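Local coordinates for haloacid dehalogenase domain protein hydrolase (Planctomyces limnophilus, PDB 4OVY) that is probably a metal-dependent hydrolase of the haloacid dehalogenase superfamily, possibly a phosphatase, and binds calcium at its putative active site, at residues E181-E193 and L201-Q213. Residues are numbered along the deposited sequence; the frame is centred on the assembly and turned at random.
With EDO (1,2-ethanediol), chain D; EDO (1,2-ethanediol), chain I; EDO (1,2-ethanediol), chain H.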
# COMPACT_ATOMS: atom_id res chain seq x y z
N GLU A 181 0.33 -0.56 7.38
CA GLU A 181 0.85 -0.59 6.00
C GLU A 181 0.80 -1.98 5.35
O GLU A 181 1.11 -2.12 4.17
CB GLU A 181 2.27 0.01 5.92
CG GLU A 181 3.38 -0.77 6.61
CD GLU A 181 3.55 -0.45 8.09
OE1 GLU A 181 2.63 0.12 8.72
OE2 GLU A 181 4.64 -0.77 8.61
N GLN A 182 0.42 -3.01 6.11
CA GLN A 182 0.28 -4.36 5.59
C GLN A 182 -1.16 -4.87 5.67
O GLN A 182 -1.42 -6.07 5.64
CB GLN A 182 1.24 -5.31 6.31
CG GLN A 182 2.68 -5.00 5.94
CD GLN A 182 3.72 -5.84 6.65
OE1 GLN A 182 3.46 -6.95 7.14
NE2 GLN A 182 4.91 -5.32 6.67
N VAL A 183 -2.10 -3.93 5.79
CA VAL A 183 -3.52 -4.23 5.77
C VAL A 183 -4.07 -3.67 4.46
O VAL A 183 -3.88 -2.49 4.16
CB VAL A 183 -4.27 -3.61 6.96
CG1 VAL A 183 -5.77 -3.92 6.86
CG2 VAL A 183 -3.70 -4.12 8.28
N ILE A 184 -4.72 -4.53 3.69
CA ILE A 184 -5.35 -4.14 2.44
C ILE A 184 -6.83 -4.46 2.59
O ILE A 184 -7.19 -5.55 3.05
CB ILE A 184 -4.75 -4.91 1.25
CG1 ILE A 184 -3.29 -4.52 1.05
CG2 ILE A 184 -5.53 -4.66 -0.04
CD1 ILE A 184 -2.54 -5.43 0.11
N GLY A 185 -7.68 -3.51 2.24
CA GLY A 185 -9.10 -3.67 2.42
C GLY A 185 -9.90 -2.76 1.51
O GLY A 185 -9.35 -2.10 0.62
N SER A 186 -11.20 -2.74 1.73
CA SER A 186 -12.07 -1.82 1.00
C SER A 186 -11.96 -0.43 1.63
O SER A 186 -11.64 -0.31 2.81
CB SER A 186 -13.52 -2.30 1.02
OG SER A 186 -13.65 -3.54 0.36
N SER A 187 -12.23 0.61 0.86
CA SER A 187 -12.03 1.97 1.34
C SER A 187 -12.95 2.99 0.66
O SER A 187 -13.49 2.76 -0.42
CB SER A 187 -10.56 2.39 1.13
OG SER A 187 -10.18 2.29 -0.24
N VAL A 188 -13.14 4.12 1.35
CA VAL A 188 -13.74 5.32 0.76
C VAL A 188 -12.63 6.29 0.39
O VAL A 188 -11.49 6.14 0.85
CB VAL A 188 -14.71 6.03 1.73
CG1 VAL A 188 -15.83 5.09 2.15
CG2 VAL A 188 -13.98 6.59 2.96
N LYS A 189 -12.97 7.27 -0.43
CA LYS A 189 -12.02 8.31 -0.79
C LYS A 189 -11.79 9.26 0.38
O LYS A 189 -12.66 9.44 1.24
CB LYS A 189 -12.48 9.08 -2.02
CG LYS A 189 -12.48 8.25 -3.30
CD LYS A 189 -12.68 9.13 -4.52
CE LYS A 189 -12.98 8.30 -5.75
NZ LYS A 189 -11.85 7.42 -6.11
N LEU A 190 -10.60 9.85 0.40
CA LEU A 190 -10.22 10.86 1.38
C LEU A 190 -9.92 12.19 0.70
O LEU A 190 -9.57 12.23 -0.47
CB LEU A 190 -8.98 10.42 2.14
CG LEU A 190 -9.12 9.15 2.98
CD1 LEU A 190 -7.76 8.76 3.56
CD2 LEU A 190 -10.15 9.33 4.08
N LYS A 191 -10.04 13.27 1.47
CA LYS A 191 -9.68 14.61 1.01
C LYS A 191 -8.79 15.24 2.08
O LYS A 191 -9.08 15.12 3.27
CB LYS A 191 -10.95 15.44 0.81
CG LYS A 191 -10.73 16.91 0.51
CD LYS A 191 -12.04 17.70 0.45
CE LYS A 191 -12.76 17.73 1.80
NZ LYS A 191 -13.95 18.64 1.83
N TYR A 192 -7.71 15.90 1.66
CA TYR A 192 -6.82 16.62 2.57
C TYR A 192 -7.33 18.03 2.81
O TYR A 192 -7.66 18.74 1.86
CB TYR A 192 -5.42 16.70 1.96
CG TYR A 192 -4.39 17.46 2.76
CD1 TYR A 192 -3.75 16.87 3.85
CD2 TYR A 192 -4.01 18.76 2.42
CE1 TYR A 192 -2.78 17.56 4.57
CE2 TYR A 192 -3.05 19.45 3.14
CZ TYR A 192 -2.44 18.84 4.21
OH TYR A 192 -1.47 19.52 4.93
N GLU A 193 -7.37 18.44 4.07
CA GLU A 193 -7.62 19.85 4.39
C GLU A 193 -7.03 20.18 5.75
O GLU A 193 -6.52 19.30 6.45
CB GLU A 193 -9.11 20.18 4.34
CG GLU A 193 -9.97 19.44 5.35
CD GLU A 193 -11.44 19.81 5.26
OE1 GLU A 193 -11.95 20.09 4.15
OE2 GLU A 193 -12.10 19.81 6.32
N LEU A 201 -7.07 14.24 7.17
CA LEU A 201 -7.73 13.57 6.05
C LEU A 201 -9.18 13.37 6.44
O LEU A 201 -9.47 12.85 7.52
CB LEU A 201 -7.10 12.22 5.72
CG LEU A 201 -5.79 12.19 4.91
CD1 LEU A 201 -5.86 13.06 3.65
CD2 LEU A 201 -4.61 12.60 5.76
N VAL A 202 -10.08 13.76 5.54
CA VAL A 202 -11.52 13.71 5.75
C VAL A 202 -12.13 12.64 4.86
O VAL A 202 -11.82 12.56 3.67
CB VAL A 202 -12.16 15.08 5.43
CG1 VAL A 202 -13.67 15.03 5.57
CG2 VAL A 202 -11.57 16.15 6.34
N ARG A 203 -13.01 11.83 5.44
CA ARG A 203 -13.71 10.79 4.71
C ARG A 203 -14.81 11.37 3.81
O ARG A 203 -15.61 12.20 4.23
CB ARG A 203 -14.34 9.80 5.69
CG ARG A 203 -13.35 9.06 6.57
CD ARG A 203 -14.08 8.29 7.66
NE ARG A 203 -15.14 7.47 7.09
CZ ARG A 203 -15.02 6.21 6.69
NH1 ARG A 203 -13.86 5.55 6.81
NH2 ARG A 203 -16.07 5.59 6.17
N LEU A 204 -14.83 10.92 2.56
CA LEU A 204 -15.84 11.34 1.59
C LEU A 204 -16.94 10.29 1.45
O LEU A 204 -16.76 9.12 1.81
CB LEU A 204 -15.19 11.59 0.24
CG LEU A 204 -14.05 12.61 0.22
CD1 LEU A 204 -13.52 12.76 -1.20
CD2 LEU A 204 -14.51 13.96 0.76
N ALA A 205 -18.09 10.71 0.93
CA ALA A 205 -19.20 9.81 0.65
C ALA A 205 -19.03 9.26 -0.76
O ALA A 205 -19.92 9.38 -1.61
CB ALA A 205 -20.53 10.55 0.79
N GLU A 206 -17.88 8.66 -1.00
CA GLU A 206 -17.51 8.16 -2.31
C GLU A 206 -16.64 6.92 -2.12
O GLU A 206 -15.74 6.94 -1.29
CB GLU A 206 -16.73 9.24 -3.05
CG GLU A 206 -16.81 9.18 -4.56
CD GLU A 206 -15.99 10.27 -5.22
OE1 GLU A 206 -15.78 11.34 -4.60
OE2 GLU A 206 -15.54 10.04 -6.37
N LEU A 207 -16.94 5.86 -2.86
CA LEU A 207 -16.15 4.63 -2.79
C LEU A 207 -14.80 4.82 -3.45
O LEU A 207 -14.69 5.45 -4.49
CB LEU A 207 -16.86 3.47 -3.49
CG LEU A 207 -18.11 2.88 -2.84
CD1 LEU A 207 -18.66 1.76 -3.72
CD2 LEU A 207 -17.81 2.38 -1.43
N ASN A 208 -13.77 4.26 -2.84
CA ASN A 208 -12.45 4.23 -3.44
C ASN A 208 -12.16 2.87 -4.05
O ASN A 208 -11.76 2.77 -5.21
CB ASN A 208 -11.38 4.58 -2.39
CG ASN A 208 -9.99 4.64 -2.98
OD1 ASN A 208 -9.79 5.24 -4.03
ND2 ASN A 208 -9.02 4.03 -2.31
N PHE A 209 -12.37 1.81 -3.27
CA PHE A 209 -12.02 0.47 -3.70
C PHE A 209 -12.74 -0.60 -2.90
O PHE A 209 -12.89 -0.47 -1.69
CB PHE A 209 -10.50 0.28 -3.59
CG PHE A 209 -10.00 -0.99 -4.21
CD1 PHE A 209 -9.93 -1.11 -5.59
CD2 PHE A 209 -9.60 -2.05 -3.41
CE1 PHE A 209 -9.46 -2.29 -6.17
CE2 PHE A 209 -9.14 -3.23 -3.99
CZ PHE A 209 -9.07 -3.34 -5.36
N ILE A 210 -13.18 -1.65 -3.60
CA ILE A 210 -13.79 -2.83 -3.00
C ILE A 210 -12.85 -4.01 -3.22
O ILE A 210 -12.64 -4.46 -4.36
CB ILE A 210 -15.18 -3.13 -3.62
CG1 ILE A 210 -16.12 -1.93 -3.46
CG2 ILE A 210 -15.78 -4.39 -3.01
CD1 ILE A 210 -16.28 -1.44 -2.03
N ASP A 211 -12.30 -4.52 -2.12
CA ASP A 211 -11.22 -5.51 -2.15
C ASP A 211 -11.76 -6.93 -1.94
O ASP A 211 -11.42 -7.60 -0.95
CB ASP A 211 -10.22 -5.16 -1.04
CG ASP A 211 -8.99 -6.06 -1.06
OD1 ASP A 211 -8.40 -6.23 -2.15
OD2 ASP A 211 -8.61 -6.57 0.03
N ASP A 212 -12.58 -7.39 -2.88
CA ASP A 212 -13.14 -8.74 -2.80
C ASP A 212 -13.21 -9.39 -4.18
O ASP A 212 -13.20 -8.69 -5.21
CB ASP A 212 -14.53 -8.69 -2.16
CG ASP A 212 -14.96 -10.04 -1.56
OD1 ASP A 212 -14.12 -10.96 -1.39
OD2 ASP A 212 -16.16 -10.19 -1.25
N GLN A 213 -13.25 -10.72 -4.18
CA GLN A 213 -13.33 -11.51 -5.41
C GLN A 213 -12.17 -11.13 -6.34
O GLN A 213 -11.02 -11.14 -5.91
CB GLN A 213 -14.71 -11.35 -6.08
CG GLN A 213 -15.87 -11.59 -5.13
CD GLN A 213 -17.20 -11.22 -5.76
OE1 GLN A 213 -17.63 -11.83 -6.74
NE2 GLN A 213 -17.85 -10.22 -5.20
C1 EDO D . -6.76 -1.23 -0.94
O1 EDO D . -6.33 -1.35 0.42
C2 EDO D . -7.48 0.10 -1.18
O2 EDO D . -8.62 0.25 -0.33
C1 EDO I . -5.75 5.01 -2.63
O1 EDO I . -6.10 3.62 -2.47
C2 EDO I . -4.81 5.15 -3.80
O2 EDO I . -5.37 4.45 -4.92
C1 EDO H . -16.31 -8.91 4.48
O1 EDO H . -15.33 -9.94 4.67
C2 EDO H . -17.02 -9.09 3.15
O2 EDO H . -16.07 -9.45 2.13
O HOH W 1 -8.65 7.40 -5.37
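Residues 183-193 and 201-204 belong to a beta hairpin whose returning chain turns a corner at Ala-205, the centre of an inverse gamma turn, and Glu-206, then pairs again through Leu-207 to Phe-209, where Asn-208 and Phe-209 opposite Ser-187 form a classic beta bulge. Before the corner, Lys-191 and Val-202 form an antiparallel hydrogen-bonded pair, with Val-202 N 2.8 Å from Lys-191 O. Lys-189 spans the corner: its O accepts from Leu-204 N, while its N donates to Glu-206 O. At the bulge Asn-208 N and Phe-209 N both donate to Ser-187 O, from the same face of its carbonyl plane, at 2.9 and 3.2 Å. The Asn-208 side chain, CG anti to its backbone N (chi1 -177°), brings ND2 to 2.9 Å from Ser-187 OG, the acceptor lying close to the amide plane. That hydroxyl in turn donates to O2 of an ethanediol, probably from the crystallisation liquor, which also donates to Gly-185 O. Ser-186 OG accepts a nearly straight bond (169°) from Asp-211 N at 3.0 Å and also bonds Gly-162. Beside the corner, Val-188 CG2 sits over the centre of the Arg-203 guanidinium, 3.8 Å above its plane; Arg-203 also makes a cation-pi contact with Phe-115. Lys-189 lays its CE 3.2 Å from Glu-206 OE2, but NZ stops short of a salt bridge, and a water that donates to Asn-208 OD1 accepts a weak bond from NZ. The bonds of Ser-186 and Ser-187 thus hold the returning chain as it leads toward the metal site, with the Asp-211 side chain about 7 Å from that of Asp-42, whereas the charged pair at the corner probably adds only loose electrostatic attraction.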